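Local coordinates for beta-galactosidase (Streptococcus pneumoniae, PDB 4CUA), which hydrolyses terminal beta-galactosides and carries, in the fragment crystallised here, a carbohydrate-binding module that probably helps it recognise sugars, at residues A[93-98]-A[158-163]; A[77-82]-A[146-151]; A[98-103]-A[126-131]. One frame throughout, in Å; residues are numbered along the deposited sequence.

Contact 1 of 3, residues A[93-98]-A[158-163]; sequences KSYVIE and IRIRMV. With EDO (1,2-ethanediol), chain E.
R161 and E98 reach for each other across two antiparallel strands, 94-98 and 158-163, in the beta-sandwich of this galactose-binding-like module. R161 CB lies 3.8 Å from V96 O. From there CG runs anti to the backbone N, and a bend at chi3 (52°) places NE, which donates to E98 OE1 at 2.8 Å on the syn side of the carboxylate. V96 CB sits over one face of the R161 guanidinium, 3.9 Å from R161 NH2. R161 NH2 itself points at E98 OE2, but the modelled separation is implausibly short and doubtful in detail; NH1 turns to E58 for another salt bridge. R159 NE takes E98 OE1 from the anti side and the opposite face of the carboxylate plane, at 3.2 Å, so two arginines grip one oxygen and its charge is probably well compensated. All this describes one of two E98 conformers. On the sheet face carrying Y95, I97, I160 and M162, I97 CG1 packs on I160 CG1 at 3.9 Å, and the Y95 ring lies obliquely near I160 CD1. Beyond E98, R159 NH1 donates to O2 of an ethanediol, probably from the crystallisation liquor, at 2.7 Å; S60 and N123 also hold it.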
loop_
_atom_site.group_PDB
_atom_site.type_symbol
_atom_site.label_atom_id
_atom_site.label_comp_id
_atom_site.label_asym_id
_atom_site.label_seq_id
_atom_site.Cartn_x
_atom_site.Cartn_y
_atom_site.Cartn_z
ATOM N N LYS A 93 -3.393 -9.907 10.378
ATOM C CA LYS A 93 -2.713 -10.972 11.117
ATOM C C LYS A 93 -1.476 -11.483 10.393
ATOM O O LYS A 93 -0.629 -12.080 11.041
ATOM C CB LYS A 93 -3.682 -12.145 11.385
ATOM C CG LYS A 93 -4.157 -12.905 10.166
ATOM C CD LYS A 93 -5.012 -14.125 10.575
ATOM C CE LYS A 93 -5.542 -14.869 9.376
ATOM N NZ LYS A 93 -6.253 -16.129 9.882
ATOM N N SER A 94 -1.356 -11.322 9.087
ATOM C CA SER A 94 -0.201 -11.744 8.364
ATOM C C SER A 94 -0.043 -10.845 7.149
ATOM O O SER A 94 -1.020 -10.204 6.734
ATOM C CB SER A 94 -0.347 -13.231 7.960
ATOM O OG SER A 94 -1.331 -13.425 6.955
ATOM N N TYR A 95 1.155 -10.766 6.613
ATOM C CA TYR A 95 1.444 -9.944 5.435
ATOM C C TYR A 95 2.699 -10.369 4.732
ATOM O O TYR A 95 3.552 -11.096 5.280
ATOM C CB TYR A 95 1.596 -8.438 5.851
ATOM C CG TYR A 95 2.796 -8.262 6.780
ATOM C CD1 TYR A 95 2.682 -8.430 8.129
ATOM C CD2 TYR A 95 4.026 -7.940 6.271
ATOM C CE1 TYR A 95 3.798 -8.325 8.982
ATOM C CE2 TYR A 95 5.131 -7.841 7.113
ATOM C CZ TYR A 95 4.981 -8.008 8.449
ATOM O OH TYR A 95 6.126 -7.921 9.274
ATOM N N VAL A 96 2.835 -9.948 3.510
ATOM C CA VAL A 96 4.029 -10.105 2.728
ATOM C C VAL A 96 4.254 -8.784 2.016
ATOM O O VAL A 96 3.333 -8.219 1.423
ATOM C CB VAL A 96 3.888 -11.163 1.640
ATOM C CG1 VAL A 96 5.123 -11.246 0.773
ATOM C CG2 VAL A 96 3.600 -12.495 2.313
ATOM N N ILE A 97 5.478 -8.282 2.056
ATOM C CA ILE A 97 5.863 -7.119 1.268
ATOM C C ILE A 97 6.581 -7.559 -0.004
ATOM O O ILE A 97 7.530 -8.394 0.048
ATOM C CB ILE A 97 6.750 -6.139 2.088
ATOM C CG1 ILE A 97 6.000 -5.651 3.316
ATOM C CG2 ILE A 97 7.232 -4.986 1.239
ATOM C CD1 ILE A 97 6.814 -4.913 4.339
ATOM N N GLU A 98 6.150 -7.035 -1.136
ATOM C CA GLU A 98 6.536 -7.509 -2.465
ATOM C C GLU A 98 6.893 -6.372 -3.363
ATOM O O GLU A 98 6.384 -5.266 -3.167
ATOM C CB GLU A 98 5.343 -8.294 -3.073
ATOM C CG GLU A 98 5.084 -9.564 -2.308
ATOM C CD GLU A 98 3.787 -10.279 -2.680
ATOM O OE1 GLU A 98 2.720 -9.646 -2.857
ATOM O OE2 GLU A 98 3.846 -11.511 -2.771
ATOM N N ILE A 158 5.913 -1.178 -5.123
ATOM C CA ILE A 158 5.883 -2.126 -4.067
ATOM C C ILE A 158 4.480 -2.190 -3.549
ATOM O O ILE A 158 3.726 -1.230 -3.734
ATOM C CB ILE A 158 6.939 -1.894 -2.957
ATOM C CG1 ILE A 158 6.595 -0.623 -2.164
ATOM C CG2 ILE A 158 8.328 -1.897 -3.603
ATOM C CD1 ILE A 158 7.196 -0.579 -0.783
ATOM N N ARG A 159 4.171 -3.295 -2.916
ATOM C CA ARG A 159 2.903 -3.476 -2.233
ATOM C C ARG A 159 3.047 -4.312 -0.983
ATOM O O ARG A 159 4.027 -5.084 -0.808
ATOM C CB ARG A 159 1.828 -4.085 -3.121
ATOM C CG ARG A 159 1.992 -5.578 -3.411
ATOM C CD ARG A 159 0.984 -6.011 -4.466
ATOM N NE ARG A 159 1.088 -7.462 -4.616
ATOM C CZ ARG A 159 0.343 -8.132 -5.505
ATOM N NH1 ARG A 159 -0.571 -7.504 -6.235
ATOM N NH2 ARG A 159 0.506 -9.433 -5.596
ATOM N N ILE A 160 2.107 -4.140 -0.080
ATOM C CA ILE A 160 1.968 -4.940 1.090
ATOM C C ILE A 160 0.634 -5.709 0.964
ATOM O O ILE A 160 -0.400 -5.145 0.842
ATOM C CB ILE A 160 2.186 -4.144 2.414
ATOM C CG1 ILE A 160 2.125 -5.055 3.597
ATOM C CG2 ILE A 160 1.187 -2.979 2.535
ATOM C CD1 ILE A 160 2.458 -4.428 4.937
ATOM N N ARG A 161 0.749 -7.038 1.008
ATOM C CA ARG A 161 -0.380 -7.962 0.780
ATOM C C ARG A 161 -0.696 -8.621 2.099
ATOM O O ARG A 161 0.183 -9.243 2.767
ATOM C CB ARG A 161 0.041 -8.958 -0.293
ATOM C CG ARG A 161 -1.058 -9.981 -0.616
ATOM C CD ARG A 161 -0.759 -10.695 -1.889
ATOM N NE ARG A 161 0.585 -11.274 -1.952
ATOM C CZ ARG A 161 0.963 -12.402 -1.373
ATOM N NH1 ARG A 161 0.106 -13.164 -0.702
ATOM N NH2 ARG A 161 2.214 -12.788 -1.523
HETATM N N MSE A 162 -1.945 -8.478 2.540
HETATM C CA MSE A 162 -2.300 -8.624 3.927
HETATM C C MSE A 162 -3.571 -9.405 4.193
HETATM O O MSE A 162 -4.547 -9.219 3.476
HETATM C CB MSE A 162 -2.614 -7.241 4.533
HETATM C CG MSE A 162 -1.375 -6.335 4.460
HETATM SE SE MSE A 162 -1.848 -4.466 4.849
HETATM C CE MSE A 162 -2.916 -4.113 3.253
ATOM N N VAL A 163 -3.559 -10.282 5.172
ATOM C CA VAL A 163 -4.775 -11.004 5.552
ATOM C C VAL A 163 -5.330 -10.408 6.811
ATOM O O VAL A 163 -4.601 -10.219 7.821
ATOM C CB VAL A 163 -4.485 -12.498 5.779
ATOM C CG1 VAL A 163 -5.806 -13.196 6.048
ATOM C CG2 VAL A 163 -3.851 -13.112 4.562
HETATM C C1 EDO E . -3.371 -6.487 -7.196
HETATM O O1 EDO E . -4.642 -6.366 -7.637
HETATM C C2 EDO E . -2.933 -5.032 -6.746
HETATM O O2 EDO E . -1.961 -5.164 -5.849
HETATM O O HOH W 1 2.189 -12.166 -5.164
#

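Contact 2 of 3, residues A[77-82]-A[146-151]; sequences DNLSVG and NHFSFD
F150 lays its ring over the peptide linking D77 to N78: CZ is 3.4 Å from N78 N, and D77 C lies 3.7 Å above the ring plane, offset toward the rim. A chi1 of 45° sets CG between the backbone N and the carbonyl carbon, and from there the ring extends over that peptide; V131 packs against it as well. F148 behaves differently. It turns its edge to the neighbouring strand, with CD2 3.3 Å from L79 O and CE2 3.9 Å from V81 CG2. Strands 77-82 and 146-151 run antiparallel in the sheet of the galactose-binding-type beta-sandwich, and L79, V81, N146 and F148 share one face, where L79 and F148 both meet I97. V81 O receives the backbone N of N146 at 2.8 Å and a weak hydrogen bond from N146 ND2, whose stronger partner is K141 O. The face of N78, S80, H147 and S149 is polar. There H147 ND1 donates to S80 OG at 2.8 Å, the oxygen lying 16° out of the imidazole plane; S80 has two conformers, so this describes one of them. N78 ND2 donates almost straight to D77 OD1 at 2.9 Å and also reaches F179 O.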
loop_
_atom_site.group_PDB
_atom_site.type_symbol
_atom_site.label_atom_id
_atom_site.label_comp_id
_atom_site.label_asym_id
_atom_site.label_seq_id
_atom_site.Cartn_x
_atom_site.Cartn_y
_atom_site.Cartn_z
ATOM N N ASP A 77 14.054 0.693 -0.279
ATOM C CA ASP A 77 14.507 -0.149 0.784
ATOM C C ASP A 77 13.732 -0.064 2.112
ATOM O O ASP A 77 14.124 -0.549 3.146
ATOM C CB ASP A 77 16.052 0.025 1.010
ATOM C CG ASP A 77 16.403 1.299 1.755
ATOM O OD1 ASP A 77 15.500 2.133 2.024
ATOM O OD2 ASP A 77 17.618 1.503 2.052
ATOM N N ASN A 78 12.531 0.545 2.045
ATOM C CA ASN A 78 11.770 0.856 3.212
ATOM C C ASN A 78 10.290 1.023 2.813
ATOM O O ASN A 78 9.976 1.299 1.689
ATOM C CB ASN A 78 12.275 2.186 3.879
ATOM C CG ASN A 78 12.091 3.368 3.017
ATOM O OD1 ASN A 78 11.056 4.076 3.106
ATOM N ND2 ASN A 78 13.023 3.623 2.122
ATOM N N LEU A 79 9.482 0.882 3.854
ATOM C CA LEU A 79 8.051 1.152 3.822
ATOM C C LEU A 79 7.604 1.416 5.198
ATOM O O LEU A 79 7.972 0.739 6.113
ATOM C CB LEU A 79 7.344 -0.094 3.312
ATOM C CG LEU A 79 5.794 -0.050 3.296
ATOM C CD1 LEU A 79 5.220 1.016 2.370
ATOM C CD2 LEU A 79 5.197 -1.453 3.038
ATOM N N SER A 80 6.755 2.436 5.373
ATOM C CA SER A 80 6.125 2.678 6.662
ATOM C C SER A 80 4.614 2.664 6.467
ATOM O O SER A 80 4.117 3.200 5.505
ATOM C CB SER A 80 6.529 4.035 7.239
ATOM O OG SER A 80 7.924 4.154 7.368
ATOM N N VAL A 81 3.917 2.049 7.425
ATOM C CA VAL A 81 2.459 1.878 7.334
ATOM C C VAL A 81 1.821 2.209 8.648
ATOM O O VAL A 81 2.091 1.600 9.680
ATOM C CB VAL A 81 2.081 0.444 6.983
ATOM C CG1 VAL A 81 0.560 0.298 6.792
ATOM C CG2 VAL A 81 2.808 -0.043 5.774
ATOM N N GLY A 82 0.910 3.161 8.597
ATOM C CA GLY A 82 0.117 3.543 9.751
ATOM C C GLY A 82 -1.172 2.747 9.781
ATOM O O GLY A 82 -2.127 3.104 9.116
ATOM N N ASN A 146 4.253 2.047 11.338
ATOM C CA ASN A 146 5.020 0.794 11.534
ATOM C C ASN A 146 6.065 0.756 10.450
ATOM O O ASN A 146 5.758 0.827 9.277
ATOM C CB ASN A 146 4.095 -0.435 11.369
ATOM C CG ASN A 146 3.162 -0.644 12.541
ATOM O OD1 ASN A 146 3.195 -1.691 13.173
ATOM N ND2 ASN A 146 2.302 0.344 12.872
ATOM N N HIS A 147 7.340 0.642 10.833
ATOM C CA HIS A 147 8.431 0.786 9.879
ATOM C C HIS A 147 9.039 -0.552 9.477
ATOM O O HIS A 147 9.286 -1.381 10.329
ATOM C CB HIS A 147 9.528 1.646 10.535
ATOM C CG HIS A 147 9.051 2.976 10.943
ATOM N ND1 HIS A 147 8.716 3.933 10.038
ATOM C CD2 HIS A 147 8.788 3.488 12.153
ATOM C CE1 HIS A 147 8.288 5.014 10.670
ATOM N NE2 HIS A 147 8.350 4.779 11.952
ATOM N N PHE A 148 9.216 -0.706 8.188
ATOM C CA PHE A 148 9.812 -1.864 7.533
ATOM C C PHE A 148 11.012 -1.443 6.708
ATOM O O PHE A 148 11.048 -0.363 6.139
ATOM C CB PHE A 148 8.790 -2.514 6.560
ATOM C CG PHE A 148 7.500 -2.899 7.198
ATOM C CD1 PHE A 148 7.323 -4.093 7.861
ATOM C CD2 PHE A 148 6.409 -2.029 7.127
ATOM C CE1 PHE A 148 6.106 -4.435 8.442
ATOM C CE2 PHE A 148 5.197 -2.381 7.700
ATOM C CZ PHE A 148 5.026 -3.585 8.348
ATOM N N SER A 149 12.059 -2.294 6.716
ATOM C CA SER A 149 13.214 -2.079 5.871
ATOM C C SER A 149 13.640 -3.440 5.306
ATOM O O SER A 149 13.325 -4.475 5.892
ATOM C CB SER A 149 14.347 -1.375 6.616
ATOM O OG SER A 149 14.857 -2.148 7.669
ATOM N N PHE A 150 14.250 -3.370 4.156
ATOM C CA PHE A 150 14.580 -4.554 3.375
ATOM C C PHE A 150 15.659 -4.207 2.378
ATOM O O PHE A 150 16.069 -3.051 2.163
ATOM C CB PHE A 150 13.306 -5.145 2.702
ATOM C CG PHE A 150 12.426 -4.125 2.064
ATOM C CD1 PHE A 150 12.697 -3.650 0.823
ATOM C CD2 PHE A 150 11.303 -3.629 2.766
ATOM C CE1 PHE A 150 11.901 -2.667 0.214
ATOM C CE2 PHE A 150 10.524 -2.640 2.180
ATOM C CZ PHE A 150 10.824 -2.159 0.937
ATOM N N ASP A 151 16.225 -5.252 1.757
ATOM C CA ASP A 151 17.240 -5.006 0.769
ATOM C C ASP A 151 16.743 -4.099 -0.359
ATOM O O ASP A 151 15.659 -4.277 -0.893
ATOM C CB ASP A 151 17.723 -6.331 0.167
ATOM C CG ASP A 151 18.454 -7.220 1.157
ATOM O OD1 ASP A 151 19.108 -6.740 2.139
ATOM O OD2 ASP A 151 18.335 -8.460 0.978
#

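Contact 3 of 3, residues A[98-103]-A[126-131]; sequences EYYVGK and ANWKPV
N127 O is gripped by three groups of the facing segment 98-103. V101 N donates to it at 2.7 Å in an almost straight bond (178°), coming in above the carbonyl plane; G102 N adds a weak bond at 3.4 Å, and the CA of Y100 makes a C-H...O contact. The carbonyl thus holds the first residues after strand 94-100. Beside it, the Y100 ring and the N127 side chain run next to each other in the same direction, with Y100 CE1 3.6 Å from N127 CB. Their polar ends are bonded outside the two segments: Y100 OH to T104 O, N127 ND2 to V121 O.

The aromatic heart of the contact is Y100 against W128. Y100 CG is anti to its backbone N (chi1 -177°), beside the carbonyl carbon, and the ring meets the indole in a T-shaped pair: its edge faces the six-membered ring, centroids 5.6 Å apart and planes at 83°. Y100 CB completes the approach with a CH-pi contact over the same six-membered ring, 4.2 Å from its centroid. W128 CE3 also comes within 3.3 Å of Y99 C, bringing the benzo part of the indole close to that carbonyl carbon. Its NE1 is bonded to F122 O, and R159 makes a cation-pi contact with it.

On the other face of this strand pair, Y99 crosses K129. Y99 CE1 is 3.8 Å from K129 CB, while P130 O lies 3.6 Å from the same CE1, near the ring plane. V101 and K129 meet at about a right angle through their apolar carbons. Two backbone bonds join Y99 to K129. This is a short antiparallel pairing in which strand 128-130 flanks strand 94-100, an edge addition to the beta-sandwich of a galactose-binding-type module.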
loop_
_atom_site.group_PDB
_atom_site.type_symbol
_atom_site.label_atom_id
_atom_site.label_comp_id
_atom_site.label_asym_id
_atom_site.label_seq_id
_atom_site.Cartn_x
_atom_site.Cartn_y
_atom_site.Cartn_z
ATOM N N GLU A 98 6.150 -7.035 -1.136
ATOM C CA GLU A 98 6.536 -7.509 -2.465
ATOM C C GLU A 98 6.893 -6.372 -3.363
ATOM O O GLU A 98 6.384 -5.266 -3.167
ATOM C CB GLU A 98 5.343 -8.294 -3.073
ATOM C CG GLU A 98 5.084 -9.564 -2.308
ATOM C CD GLU A 98 3.787 -10.279 -2.680
ATOM O OE1 GLU A 98 2.720 -9.646 -2.857
ATOM O OE2 GLU A 98 3.846 -11.511 -2.771
ATOM N N TYR A 99 7.714 -6.627 -4.387
ATOM C CA TYR A 99 8.078 -5.663 -5.365
ATOM C C TYR A 99 7.883 -6.157 -6.772
ATOM O O TYR A 99 7.974 -7.400 -7.014
ATOM C CB TYR A 99 9.548 -5.155 -5.165
ATOM C CG TYR A 99 10.640 -6.147 -5.458
ATOM C CD1 TYR A 99 10.972 -7.137 -4.541
ATOM C CD2 TYR A 99 11.338 -6.067 -6.628
ATOM C CE1 TYR A 99 11.988 -8.108 -4.818
ATOM C CE2 TYR A 99 12.359 -6.968 -6.895
ATOM C CZ TYR A 99 12.661 -7.949 -5.970
ATOM O OH TYR A 99 13.654 -8.916 -6.257
ATOM N N TYR A 100 7.626 -5.243 -7.679
ATOM C CA TYR A 100 7.230 -5.563 -9.020
ATOM C C TYR A 100 8.497 -5.882 -9.842
ATOM O O TYR A 100 9.451 -5.094 -9.909
ATOM C CB TYR A 100 6.428 -4.447 -9.627
ATOM C CG TYR A 100 5.910 -4.716 -11.019
ATOM C CD1 TYR A 100 4.736 -5.415 -11.199
ATOM C CD2 TYR A 100 6.626 -4.388 -12.150
ATOM C CE1 TYR A 100 4.264 -5.696 -12.449
ATOM C CE2 TYR A 100 6.132 -4.643 -13.418
ATOM C CZ TYR A 100 4.961 -5.362 -13.571
ATOM O OH TYR A 100 4.487 -5.645 -14.866
ATOM N N VAL A 101 8.420 -7.012 -10.557
ATOM C CA VAL A 101 9.507 -7.512 -11.403
ATOM C C VAL A 101 9.050 -7.863 -12.799
ATOM O O VAL A 101 9.854 -8.333 -13.645
ATOM C CB VAL A 101 10.175 -8.775 -10.763
ATOM C CG1 VAL A 101 10.759 -8.470 -9.419
ATOM C CG2 VAL A 101 9.189 -9.943 -10.679
ATOM N N GLY A 102 7.800 -7.598 -13.151
ATOM C CA GLY A 102 7.336 -7.905 -14.499
ATOM C C GLY A 102 8.139 -7.195 -15.561
ATOM O O GLY A 102 8.544 -6.041 -15.397
ATOM N N LYS A 103 8.365 -7.866 -16.683
ATOM C CA LYS A 103 8.929 -7.218 -17.843
ATOM C C LYS A 103 7.985 -6.239 -18.518
ATOM O O LYS A 103 8.421 -5.280 -19.134
ATOM C CB LYS A 103 9.442 -8.265 -18.835
ATOM C CG LYS A 103 10.691 -8.966 -18.324
ATOM C CD LYS A 103 11.184 -9.975 -19.365
ATOM C CE LYS A 103 12.695 -10.070 -19.410
ATOM N NZ LYS A 103 13.103 -10.632 -20.727
ATOM N N ALA A 126 3.267 -13.879 -10.920
ATOM C CA ALA A 126 4.607 -13.955 -11.535
ATOM C C ALA A 126 5.314 -12.609 -11.649
ATOM O O ALA A 126 6.522 -12.520 -11.911
ATOM C CB ALA A 126 4.572 -14.648 -12.890
ATOM N N ASN A 127 4.559 -11.520 -11.487
ATOM C CA ASN A 127 5.133 -10.209 -11.633
ATOM C C ASN A 127 5.633 -9.594 -10.317
ATOM O O ASN A 127 6.084 -8.439 -10.368
ATOM C CB ASN A 127 4.089 -9.290 -12.301
ATOM C CG ASN A 127 3.887 -9.611 -13.756
ATOM O OD1 ASN A 127 4.814 -10.088 -14.415
ATOM N ND2 ASN A 127 2.699 -9.322 -14.299
ATOM N N TRP A 128 5.540 -10.345 -9.239
ATOM C CA TRP A 128 5.956 -9.936 -7.924
ATOM C C TRP A 128 6.974 -10.892 -7.306
ATOM O O TRP A 128 6.881 -12.114 -7.487
ATOM C CB TRP A 128 4.775 -9.889 -6.995
ATOM C CG TRP A 128 3.753 -8.878 -7.452
ATOM C CD1 TRP A 128 2.642 -9.122 -8.165
ATOM C CD2 TRP A 128 3.766 -7.464 -7.198
ATOM N NE1 TRP A 128 1.967 -7.952 -8.460
ATOM C CE2 TRP A 128 2.630 -6.929 -7.818
ATOM C CE3 TRP A 128 4.616 -6.630 -6.515
ATOM C CZ2 TRP A 128 2.337 -5.551 -7.815
ATOM C CZ3 TRP A 128 4.317 -5.241 -6.474
ATOM C CH2 TRP A 128 3.171 -4.748 -7.112
ATOM N N LYS A 129 7.929 -10.319 -6.565
ATOM C CA LYS A 129 8.738 -11.125 -5.682
ATOM C C LYS A 129 8.743 -10.541 -4.291
ATOM O O LYS A 129 8.555 -9.280 -4.153
ATOM C CB LYS A 129 10.199 -11.167 -6.151
ATOM C CG LYS A 129 10.397 -11.936 -7.465
ATOM C CD LYS A 129 11.877 -12.204 -7.673
ATOM C CE LYS A 129 12.055 -12.922 -8.997
ATOM N NZ LYS A 129 13.501 -13.065 -9.292
ATOM N N PRO A 130 8.947 -11.364 -3.269
ATOM C CA PRO A 130 9.017 -10.840 -1.923
ATOM C C PRO A 130 10.309 -10.098 -1.635
ATOM O O PRO A 130 11.329 -10.442 -2.186
ATOM C CB PRO A 130 8.916 -12.050 -1.029
ATOM C CG PRO A 130 9.561 -13.139 -1.866
ATOM C CD PRO A 130 9.182 -12.847 -3.274
ATOM N N VAL A 131 10.237 -9.026 -0.850
ATOM C CA VAL A 131 11.433 -8.357 -0.421
ATOM C C VAL A 131 12.305 -9.349 0.407
ATOM O O VAL A 131 11.830 -10.296 1.005
ATOM C CB VAL A 131 11.118 -7.055 0.328
ATOM C CG1 VAL A 131 10.399 -6.141 -0.650
ATOM C CG2 VAL A 131 10.421 -7.292 1.659
#

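In the fold
Contacts 1 and 3 share strand 94-100 and E98: the strand has 157-163 on one side and 128-130 on the other, E98 being paired with both, and V131 N is close enough to I97 O for a probable hydrogen bond. Contact 2 lies about 11 Å from contact 1, centre to centre, and meets it through the apolar interior, I97 CD1 resting against the F148 ring and L79. It has the most buried residues, though N78, S80, H147 and S149 give it a polar face. Contact 1 puts a salt-bridge network opposite its apolar face, whereas contact 3, farthest from the chain's centre, relies on aromatic packing and backbone hydrogen bonds. F150 against V131 joins contacts 2 and 3.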